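Factor essential for expression of methicillin resistance (Staphylococcus aureus, PDB 1LRZ) adds glycines 2 and 3 of the pentaglycine interpeptide bridge of staphylococcal peptidoglycan, using glycyl-tRNA as the donor. Local coordinates at residues S159-K164 against E348-A353; G365-G368 against D373-D376; N264-D269 against H280-N285; L311-G316 against N334-F339; E84-F89 against D129-K134. All coordinates share one frame; numbering follows the deposited sequence.

Contact 1: S159-K164 against E348-A353; sequences SVLDLK and EMINYA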
# COMPACT_ATOMS: atom_id res chain seq x y z
N SER A 159 -6.04 -2.39 5.93
CA SER A 159 -5.70 -1.62 7.13
C SER A 159 -5.44 -0.24 6.52
O SER A 159 -4.49 -0.07 5.75
CB SER A 159 -4.41 -2.13 7.77
OG SER A 159 -3.95 -1.19 8.73
N VAL A 160 -6.28 0.73 6.86
CA VAL A 160 -6.20 2.05 6.25
C VAL A 160 -6.03 3.22 7.22
O VAL A 160 -6.75 3.32 8.20
CB VAL A 160 -7.48 2.30 5.41
CG1 VAL A 160 -7.38 3.62 4.64
CG2 VAL A 160 -7.70 1.11 4.46
N LEU A 161 -5.08 4.09 6.91
CA LEU A 161 -4.78 5.27 7.73
C LEU A 161 -5.35 6.52 7.06
O LEU A 161 -4.94 6.89 5.96
CB LEU A 161 -3.27 5.42 7.90
CG LEU A 161 -2.76 6.63 8.71
CD1 LEU A 161 -3.30 6.54 10.15
CD2 LEU A 161 -1.23 6.61 8.71
N ASP A 162 -6.29 7.17 7.74
CA ASP A 162 -6.92 8.37 7.21
C ASP A 162 -6.04 9.58 7.46
O ASP A 162 -5.65 9.87 8.60
CB ASP A 162 -8.29 8.56 7.86
CG ASP A 162 -9.00 9.82 7.37
OD1 ASP A 162 -8.59 10.37 6.32
OD2 ASP A 162 -9.97 10.24 8.03
N LEU A 163 -5.72 10.30 6.39
CA LEU A 163 -4.85 11.48 6.51
C LEU A 163 -5.60 12.80 6.34
O LEU A 163 -5.00 13.87 6.44
CB LEU A 163 -3.73 11.39 5.48
CG LEU A 163 -2.81 10.15 5.49
CD1 LEU A 163 -1.80 10.29 4.35
CD2 LEU A 163 -2.09 10.01 6.82
N LYS A 164 -6.90 12.73 6.06
CA LYS A 164 -7.68 13.94 5.85
C LYS A 164 -7.54 14.91 7.03
O LYS A 164 -7.77 14.54 8.18
CB LYS A 164 -9.16 13.59 5.65
CG LYS A 164 -10.04 14.81 5.30
CD LYS A 164 -9.59 15.42 3.96
CE LYS A 164 -10.37 16.66 3.58
NZ LYS A 164 -9.97 17.13 2.22
N GLU A 348 8.44 7.73 4.71
CA GLU A 348 8.65 8.43 3.44
C GLU A 348 7.35 8.51 2.64
O GLU A 348 6.99 9.56 2.12
CB GLU A 348 9.72 7.72 2.60
CG GLU A 348 9.91 8.26 1.17
CD GLU A 348 10.69 9.57 1.12
OE1 GLU A 348 11.73 9.68 1.82
OE2 GLU A 348 10.29 10.49 0.36
N MET A 349 6.63 7.39 2.55
CA MET A 349 5.42 7.37 1.75
C MET A 349 4.20 8.01 2.42
O MET A 349 3.33 8.55 1.74
CB MET A 349 5.14 5.94 1.30
CG MET A 349 6.29 5.39 0.40
SD MET A 349 6.78 6.48 -1.01
CE MET A 349 5.29 6.64 -1.77
N ILE A 350 4.14 7.97 3.75
CA ILE A 350 3.04 8.63 4.45
C ILE A 350 3.24 10.13 4.18
O ILE A 350 2.27 10.87 3.94
CB ILE A 350 3.12 8.38 5.98
CG1 ILE A 350 2.64 6.96 6.29
CG2 ILE A 350 2.31 9.43 6.72
CD1 ILE A 350 2.81 6.57 7.75
N ASN A 351 4.50 10.59 4.22
CA ASN A 351 4.79 12.00 3.97
C ASN A 351 4.54 12.37 2.52
O ASN A 351 4.14 13.50 2.22
CB ASN A 351 6.23 12.33 4.38
CG ASN A 351 6.30 12.81 5.82
OD1 ASN A 351 5.88 13.93 6.13
ND2 ASN A 351 6.80 11.96 6.71
N TYR A 352 4.78 11.42 1.61
CA TYR A 352 4.53 11.66 0.20
C TYR A 352 3.05 12.06 0.08
O TYR A 352 2.72 13.09 -0.50
CB TYR A 352 4.79 10.39 -0.61
CG TYR A 352 4.52 10.55 -2.10
CD1 TYR A 352 5.58 10.60 -3.02
CD2 TYR A 352 3.21 10.67 -2.58
CE1 TYR A 352 5.33 10.76 -4.39
CE2 TYR A 352 2.96 10.83 -3.95
CZ TYR A 352 4.02 10.87 -4.84
OH TYR A 352 3.78 11.04 -6.18
N ALA A 353 2.18 11.23 0.66
CA ALA A 353 0.73 11.49 0.62
C ALA A 353 0.35 12.84 1.24
O ALA A 353 -0.44 13.59 0.67
CB ALA A 353 -0.02 10.35 1.33
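L161 and L163 meet I350 and A353 through methyl groups, and no ring, amide or carboxylate of a side chain presents a face or an edge between them. The one planar group that comes close is the main-chain carbonyl of I350, with L163 CD1 4.1 Å from I350 O. The tightest approach is between L163 CD1 and A353 CB, at 3.5 Å. L163 holds CG anti to its carbonyl carbon (chi1 -57°), and the next torsion is extended, which carries CD1 straight out to the helix. Its other methyl, CD2, is more distant, 4.4 Å from I350 CG2. L161, two residues earlier and still in the strand, points to the same side. Its CD2 lies 4.2 Å from I350 CD1, and the two side chains cross at about a right angle. The four side chains make a small buried apolar cluster. It packs helix 341-355 against the end of strand 157-162, in a mixed beta sheet, and the residue that follows it. Such a sheet with helices on it is consistent with the acetyltransferase-like subdomains of the FemABX family. The neighbouring strand 360-365 shares the interface, since Y361 also touches I350. The strand ends beside the cluster in an Asx turn, where the backbone N of K164 donates to D162 OD1 at 2.9 Å. This donor sits above the carboxylate plane, 51° out of it.

Contact 2: G365-G368 against D373-D376; sequences GVSG and DAED
S367 and D376 face each other where the chain leaves strand 360-365 and loops back, with their CA atoms 6.8 Å apart. The D376 carboxylate takes two bonds from this one serine. S367 N donates to D376 OD2 at 2.7 Å, nearly straight at 167°. S367 OG donates to D376 OD1 at 2.8 Å. Both oxygens are met on the syn side, with each donor tilted about a third of a right angle out of the carboxylate plane. The serine OG lies between its own backbone N and carbonyl carbon (chi1 68°), which keeps OG close to its own N-H, and the carboxylate can reach both. Water 1 donates to D376 OD2 at 2.9 Å and to G365 O at 2.8 Å, joining the aspartate to the end of the strand. S367 OG is also hydrogen-bonded to K369 N, within the same loop. D376 is the N-cap residue of helix 377-384, but its side chain makes no capping bond. F149 packs beside both S367 and D376. OD2 takes a backbone N-H and a water, and OD1 a hydroxyl. These three donors fix the buried carboxylate in rotation and would probably favour its ionised form.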
# COMPACT_ATOMS: atom_id res chain seq x y z
N GLY A 365 -3.72 -5.18 2.42
CA GLY A 365 -4.18 -6.45 2.94
C GLY A 365 -3.86 -7.05 4.30
O GLY A 365 -2.71 -7.07 4.72
N VAL A 366 -4.91 -7.51 4.98
CA VAL A 366 -4.74 -8.24 6.25
C VAL A 366 -5.69 -9.44 6.08
O VAL A 366 -6.70 -9.34 5.37
CB VAL A 366 -5.11 -7.40 7.52
CG1 VAL A 366 -4.22 -6.15 7.59
CG2 VAL A 366 -6.58 -7.04 7.53
N SER A 367 -5.36 -10.56 6.72
CA SER A 367 -6.16 -11.78 6.57
C SER A 367 -7.62 -11.67 7.02
O SER A 367 -8.48 -12.35 6.46
CB SER A 367 -5.50 -12.93 7.33
OG SER A 367 -5.57 -12.70 8.73
N GLY A 368 -7.89 -10.84 8.01
CA GLY A 368 -9.26 -10.73 8.49
C GLY A 368 -9.50 -11.70 9.64
O GLY A 368 -10.57 -11.69 10.25
N ASP A 373 -2.69 -16.32 16.70
CA ASP A 373 -2.07 -17.35 15.88
C ASP A 373 -2.18 -17.05 14.39
O ASP A 373 -1.63 -17.76 13.56
CB ASP A 373 -2.72 -18.71 16.18
CG ASP A 373 -4.14 -18.82 15.62
OD1 ASP A 373 -4.28 -19.01 14.39
OD2 ASP A 373 -5.10 -18.70 16.41
N ALA A 374 -2.91 -15.99 14.05
CA ALA A 374 -3.06 -15.63 12.65
C ALA A 374 -1.71 -15.56 11.95
O ALA A 374 -0.72 -15.11 12.51
CB ALA A 374 -3.79 -14.29 12.52
N GLU A 375 -1.70 -16.02 10.70
CA GLU A 375 -0.50 -16.02 9.88
C GLU A 375 0.16 -14.64 9.78
O GLU A 375 1.39 -14.53 9.76
CB GLU A 375 -0.88 -16.51 8.49
CG GLU A 375 0.23 -16.50 7.47
CD GLU A 375 -0.30 -16.80 6.08
OE1 GLU A 375 -1.01 -17.83 5.93
OE2 GLU A 375 -0.02 -16.01 5.15
N ASP A 376 -0.66 -13.59 9.73
CA ASP A 376 -0.15 -12.23 9.61
C ASP A 376 -0.29 -11.42 10.91
O ASP A 376 -0.31 -10.19 10.88
CB ASP A 376 -0.86 -11.50 8.45
CG ASP A 376 -2.36 -11.31 8.69
OD1 ASP A 376 -2.95 -12.05 9.52
OD2 ASP A 376 -2.97 -10.42 8.04
O HOH W 1 -1.34 -8.43 6.68

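Contact 3: N264-D269 against H280-N285; sequences NKALKD and HNKRDN
A266 and L267 pack against K282 and R283 where two long helices run side by side. A266 points its CB at the backbone of the other helix, 4.2 Å from R283 CA. K282 CG is a little farther from A266 CB, at 4.4 Å. The CA atoms of A266 and R283 are only 5.5 Å apart, a closeness that the small alanine permits. L267 adds a second touch: its CD2 rests 3.9 Å from R283 CD. The two side chains cross at about a right angle, and it is the aliphatic part of the arginine that does the packing. R283 sets out toward the other helix, with CG anti to the backbone N (chi1 173°). It then bends at chi3, and its guanidinium turns away. In the next shell, D284 holds that charged end side-on in a salt bridge. R283 NH1 reaches D284 OD1 at 2.9 Å and R283 NE reaches the same oxygen at 3.1 Å. The oxygen lies in the guanidinium plane, while both nitrogens approach from one face of the carboxylate. H280 CA lies over the centre of one guanidinium face. Farther out, H280 NE2 is hydrogen-bonded to P274 O in the turn between the helices. L263 and I270 of the first helix also touch R283. The axes of segments 264-269 and 280-285 approach to 8.9 Å at 154°, nearly antiparallel. Helices 245-272 and 277-307 form the long helical hairpin, the coiled-coil arm of this family. This contact lies near its far end, before the second helix returns to strand 310-320.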
# COMPACT_ATOMS: atom_id res chain seq x y z
N ASN A 264 36.77 18.92 25.86
CA ASN A 264 37.90 19.72 26.28
C ASN A 264 37.45 20.93 27.08
O ASN A 264 38.14 21.34 28.00
CB ASN A 264 38.76 20.11 25.07
CG ASN A 264 39.48 18.91 24.46
OD1 ASN A 264 40.09 18.11 25.16
ND2 ASN A 264 39.41 18.79 23.13
N LYS A 265 36.30 21.50 26.74
CA LYS A 265 35.78 22.63 27.50
C LYS A 265 35.56 22.10 28.91
O LYS A 265 35.94 22.73 29.90
CB LYS A 265 34.44 23.12 26.95
CG LYS A 265 34.48 23.76 25.59
CD LYS A 265 33.06 24.13 25.14
CE LYS A 265 33.03 24.66 23.71
NZ LYS A 265 31.63 24.83 23.20
N ALA A 266 34.93 20.93 28.99
CA ALA A 266 34.63 20.30 30.27
C ALA A 266 35.88 20.07 31.11
O ALA A 266 35.89 20.32 32.31
CB ALA A 266 33.92 18.96 30.03
N LEU A 267 36.94 19.58 30.46
CA LEU A 267 38.19 19.31 31.15
C LEU A 267 38.82 20.60 31.69
O LEU A 267 39.36 20.62 32.80
CB LEU A 267 39.15 18.59 30.20
CG LEU A 267 38.60 17.23 29.76
CD1 LEU A 267 39.42 16.67 28.62
CD2 LEU A 267 38.59 16.28 30.96
N LYS A 268 38.74 21.68 30.92
CA LYS A 268 39.29 22.96 31.36
C LYS A 268 38.54 23.39 32.61
O LYS A 268 39.13 23.86 33.58
CB LYS A 268 39.12 24.03 30.28
CG LYS A 268 40.06 23.90 29.10
CD LYS A 268 39.80 25.02 28.09
CE LYS A 268 40.71 24.90 26.87
NZ LYS A 268 40.45 25.99 25.87
N ASP A 269 37.22 23.24 32.57
CA ASP A 269 36.36 23.61 33.69
C ASP A 269 36.74 22.88 34.96
O ASP A 269 36.83 23.49 36.02
CB ASP A 269 34.90 23.32 33.35
CG ASP A 269 34.34 24.27 32.31
OD1 ASP A 269 35.09 24.62 31.37
OD2 ASP A 269 33.16 24.66 32.44
N HIS A 280 32.25 17.62 36.58
CA HIS A 280 32.67 16.23 36.55
C HIS A 280 31.59 15.40 35.87
O HIS A 280 31.89 14.52 35.06
CB HIS A 280 32.89 15.71 37.98
CG HIS A 280 34.15 16.21 38.61
ND1 HIS A 280 35.40 15.74 38.25
CD2 HIS A 280 34.36 17.12 39.59
CE1 HIS A 280 36.32 16.34 38.98
NE2 HIS A 280 35.72 17.18 39.80
N ASN A 281 30.33 15.67 36.21
CA ASN A 281 29.22 14.95 35.61
C ASN A 281 29.15 15.22 34.13
O ASN A 281 28.85 14.33 33.34
CB ASN A 281 27.89 15.34 36.27
CG ASN A 281 27.72 14.75 37.65
OD1 ASN A 281 28.25 13.67 37.95
ND2 ASN A 281 26.98 15.44 38.51
N LYS A 282 29.45 16.46 33.74
CA LYS A 282 29.43 16.84 32.33
C LYS A 282 30.49 16.08 31.53
O LYS A 282 30.23 15.61 30.42
CB LYS A 282 29.62 18.34 32.16
CG LYS A 282 29.53 18.80 30.72
CD LYS A 282 28.28 18.22 30.06
CE LYS A 282 28.15 18.68 28.61
NZ LYS A 282 27.97 20.15 28.53
N ARG A 283 31.69 15.96 32.10
CA ARG A 283 32.78 15.22 31.45
C ARG A 283 32.37 13.75 31.25
O ARG A 283 32.55 13.19 30.17
CB ARG A 283 34.04 15.30 32.32
CG ARG A 283 35.20 14.44 31.84
CD ARG A 283 36.11 14.12 33.02
NE ARG A 283 35.40 13.30 34.00
CZ ARG A 283 35.62 13.32 35.31
NH1 ARG A 283 34.91 12.53 36.11
NH2 ARG A 283 36.54 14.13 35.83
N ASP A 284 31.84 13.12 32.30
CA ASP A 284 31.39 11.73 32.21
C ASP A 284 30.32 11.56 31.14
O ASP A 284 30.31 10.57 30.41
CB ASP A 284 30.82 11.25 33.55
CG ASP A 284 31.88 11.06 34.61
OD1 ASP A 284 33.08 11.20 34.30
OD2 ASP A 284 31.51 10.76 35.77
N ASN A 285 29.40 12.53 31.08
CA ASN A 285 28.32 12.51 30.10
C ASN A 285 28.90 12.48 28.68
O ASN A 285 28.53 11.64 27.85
CB ASN A 285 27.44 13.76 30.29
CG ASN A 285 26.54 14.05 29.10
OD1 ASN A 285 25.43 13.51 28.98
ND2 ASN A 285 27.02 14.89 28.20

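Contact 4: L311-G316 against N334-F339; sequences LPISAG and NAFRHF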
# COMPACT_ATOMS: atom_id res chain seq x y z
N LEU A 311 24.29 -0.49 2.18
CA LEU A 311 23.60 -1.60 2.82
C LEU A 311 22.09 -1.38 2.71
O LEU A 311 21.53 -0.49 3.36
CB LEU A 311 23.98 -1.73 4.29
CG LEU A 311 23.31 -2.92 4.98
CD1 LEU A 311 23.80 -4.21 4.33
CD2 LEU A 311 23.60 -2.93 6.47
N PRO A 312 21.42 -2.16 1.85
CA PRO A 312 19.97 -2.01 1.70
C PRO A 312 19.36 -2.70 2.91
O PRO A 312 19.77 -3.82 3.24
CB PRO A 312 19.68 -2.74 0.39
CG PRO A 312 20.70 -3.84 0.39
CD PRO A 312 21.96 -3.13 0.89
N ILE A 313 18.40 -2.07 3.58
CA ILE A 313 17.81 -2.69 4.76
C ILE A 313 16.30 -2.92 4.75
O ILE A 313 15.78 -3.71 5.54
CB ILE A 313 18.20 -1.91 6.02
CG1 ILE A 313 17.73 -0.46 5.91
CG2 ILE A 313 19.73 -1.94 6.18
CD1 ILE A 313 17.85 0.31 7.21
N SER A 314 15.59 -2.23 3.87
CA SER A 314 14.14 -2.39 3.77
C SER A 314 13.67 -1.77 2.46
O SER A 314 14.27 -0.81 1.97
CB SER A 314 13.45 -1.71 4.97
OG SER A 314 12.06 -2.02 5.04
N ALA A 315 12.60 -2.31 1.88
CA ALA A 315 12.07 -1.76 0.64
C ALA A 315 10.58 -2.02 0.53
O ALA A 315 10.04 -2.93 1.19
CB ALA A 315 12.79 -2.38 -0.57
N GLY A 316 9.92 -1.22 -0.29
CA GLY A 316 8.49 -1.36 -0.48
C GLY A 316 8.12 -1.04 -1.92
O GLY A 316 8.83 -0.31 -2.61
N ASN A 334 16.16 -9.16 8.14
CA ASN A 334 16.10 -9.59 9.53
C ASN A 334 17.33 -9.20 10.32
O ASN A 334 17.24 -8.85 11.50
CB ASN A 334 15.94 -11.11 9.61
CG ASN A 334 14.66 -11.60 8.97
OD1 ASN A 334 13.57 -11.15 9.34
ND2 ASN A 334 14.77 -12.51 8.01
N ALA A 335 18.49 -9.24 9.68
CA ALA A 335 19.75 -8.91 10.34
C ALA A 335 19.90 -7.45 10.73
O ALA A 335 20.63 -7.12 11.66
CB ALA A 335 20.92 -9.34 9.46
N PHE A 336 19.20 -6.56 10.02
CA PHE A 336 19.35 -5.15 10.33
C PHE A 336 18.07 -4.44 10.74
O PHE A 336 17.92 -3.24 10.50
CB PHE A 336 19.99 -4.44 9.14
CG PHE A 336 21.29 -5.05 8.72
CD1 PHE A 336 21.38 -5.78 7.54
CD2 PHE A 336 22.41 -4.94 9.53
CE1 PHE A 336 22.57 -6.40 7.18
CE2 PHE A 336 23.61 -5.56 9.18
CZ PHE A 336 23.69 -6.29 8.00
N ARG A 337 17.16 -5.19 11.35
CA ARG A 337 15.91 -4.61 11.81
C ARG A 337 16.14 -3.49 12.82
O ARG A 337 15.34 -2.57 12.91
CB ARG A 337 15.02 -5.68 12.45
CG ARG A 337 14.28 -6.53 11.44
CD ARG A 337 13.19 -7.37 12.09
NE ARG A 337 12.57 -8.26 11.10
CZ ARG A 337 11.75 -7.85 10.14
NH1 ARG A 337 11.44 -6.57 10.03
NH2 ARG A 337 11.25 -8.73 9.28
N HIS A 338 17.24 -3.57 13.56
CA HIS A 338 17.52 -2.55 14.56
C HIS A 338 17.77 -1.17 13.95
O HIS A 338 17.76 -0.17 14.67
CB HIS A 338 18.68 -2.98 15.47
CG HIS A 338 19.98 -3.19 14.76
ND1 HIS A 338 20.91 -2.18 14.59
CD2 HIS A 338 20.51 -4.29 14.17
CE1 HIS A 338 21.95 -2.65 13.92
NE2 HIS A 338 21.73 -3.93 13.65
N PHE A 339 17.99 -1.11 12.64
CA PHE A 339 18.19 0.19 11.98
C PHE A 339 16.84 0.83 11.65
O PHE A 339 16.79 1.99 11.22
CB PHE A 339 19.03 0.04 10.71
CG PHE A 339 20.51 -0.00 10.96
CD1 PHE A 339 21.25 -1.15 10.67
CD2 PHE A 339 21.17 1.11 11.47
CE1 PHE A 339 22.64 -1.19 10.90
CE2 PHE A 339 22.56 1.09 11.70
CZ PHE A 339 23.29 -0.06 11.41
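L311 and I313 pack tightly on F336 and F339, whereas the polar residues N334, R337 and H338 of the same turn lie at the surface. L311 CD2 sits over the centre of the F336 ring in a CH-pi contact, 3.5 Å from the centroid and 4° off the ring normal. All six ring carbons are thus almost equally far from this methyl. The opposite face of the ring carries A335 CB, offset toward the rim, so the ring is held between two methyl groups. I313 touches both aromatic residues. Its CG2 is 3.9 Å from F336 CB, and its CD1 is 3.7 Å from F339 CB. I313 CG1 stands between the backbone N and the carbonyl carbon (chi1 59°), and the extended second torsion then carries CD1 to F339. H338 lays its CE1 over one face of the F339 ring, toward the rim. A backbone bond from F339 N to F336 O, at 3.0 Å, closes the turn, and both aromatic side chains point toward segment 311-316. The solvent side begins at F336, which is partly exposed while L311, I313 and F339 are buried. It is looser there: R337 NH2 and N334 OD1 make only a weak bond, at 3.4 Å, within the turn. I313 and S314 both face A241 in a classic beta bulge on strand 310-320. That strand runs between strands 325-332 and 236-244. Helix 277-307 closes over the aromatic pair: L303 touches both F336 and F339, and H307 meets the F336 ring edge-to-face. Helix 341-355 begins just after the turn.

Contact 5: E84-F89 against D129-K134; sequences ELVHFF and DWFFDK
V86 and H87 pack on W130, F131 and K134 with no hydrogen bond between them; the shortest sound polar bonds here are backbone ones inside helix 84-89, such as F88 N to E84 O at 3.0 Å. K134 meets H87 with a methylene carbon ahead of its ammonium group: K134 CE lies 3.6 Å from H87 ND1, near the plane of the ring and at its edge. K134 NZ is 3.8 Å from H87 ND1. H87 ND1 is buried here and finds no hydrogen-bond partner. The lysine begins extended, with CG anti to the backbone N (chi1 173°). Bends at chi2 and chi3 then lay its far end along the histidine edge and CB. V86 carries the apolar half. Its CG1 meets W130 CH2 at 3.9 Å and F131 CE1 at 4.0 Å, each at the ring edge. The valine and the tryptophan come from opposite directions, while F131 crosses at about a right angle. Segments 84-89 and 130-134 run roughly parallel, 34° apart, with axes 11.5 Å from each other at closest approach. Helix 83-98 lies on the seven-stranded mixed sheet, where L85 and F89 touch strands 39-46, 52-63 and 67-78. F131 reaches the same sheet edge-to-face with F397. K134 CD lies beside the edge of the W130 ring. L138, just after helix 130-137, packs on H87.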
# COMPACT_ATOMS: atom_id res chain seq x y z
N GLU A 84 -30.33 3.71 -8.19
CA GLU A 84 -30.88 3.54 -9.53
C GLU A 84 -29.76 3.47 -10.56
O GLU A 84 -29.81 2.67 -11.50
CB GLU A 84 -31.83 4.68 -9.88
CG GLU A 84 -32.97 4.87 -8.87
CD GLU A 84 -33.99 5.94 -9.29
OE1 GLU A 84 -33.58 7.05 -9.70
OE2 GLU A 84 -35.21 5.66 -9.20
N LEU A 85 -28.74 4.30 -10.37
CA LEU A 85 -27.61 4.30 -11.29
C LEU A 85 -26.85 2.98 -11.15
O LEU A 85 -26.45 2.38 -12.13
CB LEU A 85 -26.69 5.49 -11.00
CG LEU A 85 -25.41 5.58 -11.82
CD1 LEU A 85 -25.75 5.72 -13.31
CD2 LEU A 85 -24.59 6.78 -11.35
N VAL A 86 -26.67 2.52 -9.91
CA VAL A 86 -25.97 1.26 -9.70
C VAL A 86 -26.72 0.11 -10.39
O VAL A 86 -26.11 -0.75 -11.02
CB VAL A 86 -25.80 0.97 -8.19
CG1 VAL A 86 -25.36 -0.46 -7.98
CG2 VAL A 86 -24.76 1.92 -7.59
N HIS A 87 -28.04 0.12 -10.27
CA HIS A 87 -28.89 -0.90 -10.87
C HIS A 87 -28.72 -0.90 -12.40
O HIS A 87 -28.47 -1.94 -13.01
CB HIS A 87 -30.35 -0.63 -10.53
CG HIS A 87 -31.29 -1.69 -11.02
ND1 HIS A 87 -31.66 -2.77 -10.25
CD2 HIS A 87 -31.92 -1.83 -12.21
CE1 HIS A 87 -32.48 -3.53 -10.94
NE2 HIS A 87 -32.66 -2.99 -12.13
N PHE A 88 -28.84 0.28 -13.00
CA PHE A 88 -28.70 0.44 -14.44
C PHE A 88 -27.34 -0.08 -14.92
O PHE A 88 -27.26 -0.79 -15.92
CB PHE A 88 -28.81 1.92 -14.81
CG PHE A 88 -28.65 2.19 -16.29
CD1 PHE A 88 -29.65 1.84 -17.19
CD2 PHE A 88 -27.50 2.79 -16.77
CE1 PHE A 88 -29.50 2.09 -18.56
CE2 PHE A 88 -27.34 3.04 -18.13
CZ PHE A 88 -28.35 2.69 -19.03
N PHE A 89 -26.28 0.28 -14.21
CA PHE A 89 -24.95 -0.16 -14.61
C PHE A 89 -24.77 -1.67 -14.62
O PHE A 89 -24.26 -2.22 -15.60
CB PHE A 89 -23.86 0.45 -13.71
CG PHE A 89 -22.47 0.03 -14.11
CD1 PHE A 89 -21.92 -1.15 -13.64
CD2 PHE A 89 -21.74 0.78 -15.02
CE1 PHE A 89 -20.67 -1.58 -14.07
CE2 PHE A 89 -20.49 0.36 -15.46
CZ PHE A 89 -19.96 -0.82 -14.98
N ASP A 129 -25.21 -2.22 2.89
CA ASP A 129 -25.84 -3.54 2.98
C ASP A 129 -26.86 -3.81 1.85
O ASP A 129 -27.00 -4.94 1.41
CB ASP A 129 -26.55 -3.69 4.33
CG ASP A 129 -25.59 -3.88 5.49
OD1 ASP A 129 -24.37 -3.64 5.32
OD2 ASP A 129 -26.06 -4.26 6.58
N TRP A 130 -27.57 -2.77 1.42
CA TRP A 130 -28.56 -2.90 0.35
C TRP A 130 -27.95 -3.49 -0.92
O TRP A 130 -28.64 -4.11 -1.75
CB TRP A 130 -29.17 -1.54 0.00
CG TRP A 130 -28.18 -0.57 -0.57
CD1 TRP A 130 -27.40 0.31 0.12
CD2 TRP A 130 -27.83 -0.42 -1.95
NE1 TRP A 130 -26.58 1.00 -0.74
CE2 TRP A 130 -26.83 0.58 -2.02
CE3 TRP A 130 -28.27 -1.02 -3.14
CZ2 TRP A 130 -26.24 0.97 -3.24
CZ3 TRP A 130 -27.68 -0.63 -4.36
CH2 TRP A 130 -26.68 0.36 -4.39
N PHE A 131 -26.65 -3.30 -1.09
CA PHE A 131 -25.95 -3.80 -2.26
C PHE A 131 -26.09 -5.30 -2.44
O PHE A 131 -26.30 -5.78 -3.56
CB PHE A 131 -24.47 -3.44 -2.20
CG PHE A 131 -23.73 -3.71 -3.47
CD1 PHE A 131 -23.97 -2.92 -4.60
CD2 PHE A 131 -22.81 -4.75 -3.56
CE1 PHE A 131 -23.30 -3.17 -5.80
CE2 PHE A 131 -22.14 -5.00 -4.74
CZ PHE A 131 -22.38 -4.21 -5.87
N PHE A 132 -25.97 -6.06 -1.35
CA PHE A 132 -26.08 -7.52 -1.45
C PHE A 132 -27.40 -7.97 -2.08
O PHE A 132 -27.42 -8.82 -2.97
CB PHE A 132 -25.90 -8.18 -0.08
CG PHE A 132 -24.53 -7.96 0.54
CD1 PHE A 132 -24.29 -6.87 1.38
CD2 PHE A 132 -23.47 -8.83 0.26
CE1 PHE A 132 -23.02 -6.65 1.93
CE2 PHE A 132 -22.19 -8.62 0.80
CZ PHE A 132 -21.97 -7.52 1.64
N ASP A 133 -28.51 -7.38 -1.62
CA ASP A 133 -29.83 -7.73 -2.13
C ASP A 133 -29.98 -7.35 -3.59
O ASP A 133 -30.52 -8.11 -4.40
CB ASP A 133 -30.92 -7.04 -1.31
CG ASP A 133 -31.27 -7.81 -0.04
OD1 ASP A 133 -31.98 -7.26 0.83
OD2 ASP A 133 -30.85 -8.98 0.10
N LYS A 134 -29.51 -6.15 -3.94
CA LYS A 134 -29.61 -5.71 -5.32
C LYS A 134 -28.82 -6.63 -6.26
O LYS A 134 -29.31 -7.01 -7.32
CB LYS A 134 -29.12 -4.27 -5.46
CG LYS A 134 -29.04 -3.79 -6.90
CD LYS A 134 -29.53 -2.37 -7.04
CE LYS A 134 -31.02 -2.29 -6.76
NZ LYS A 134 -31.57 -0.92 -6.95

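Contacts 1, 2 and 4 gather around the nine-stranded sheet. Contacts 1 and 2 touch directly, with S159 CB 4.0 Å from V366 CG1. Contact 4 is nested within the loop closed by contact 1 and comes within about 7 Å of it, nearest atoms. Contact 3 lies far out on the helical arm, its centre about 37 Å from that of contact 4, though helix 277-307 leads straight into strand 310-320. Contact 5 lies at the other end of the molecule, its centre about 75 Å from that of contact 3, on the opposite side of the chain's centre. None of the five contacts includes a bound ligand.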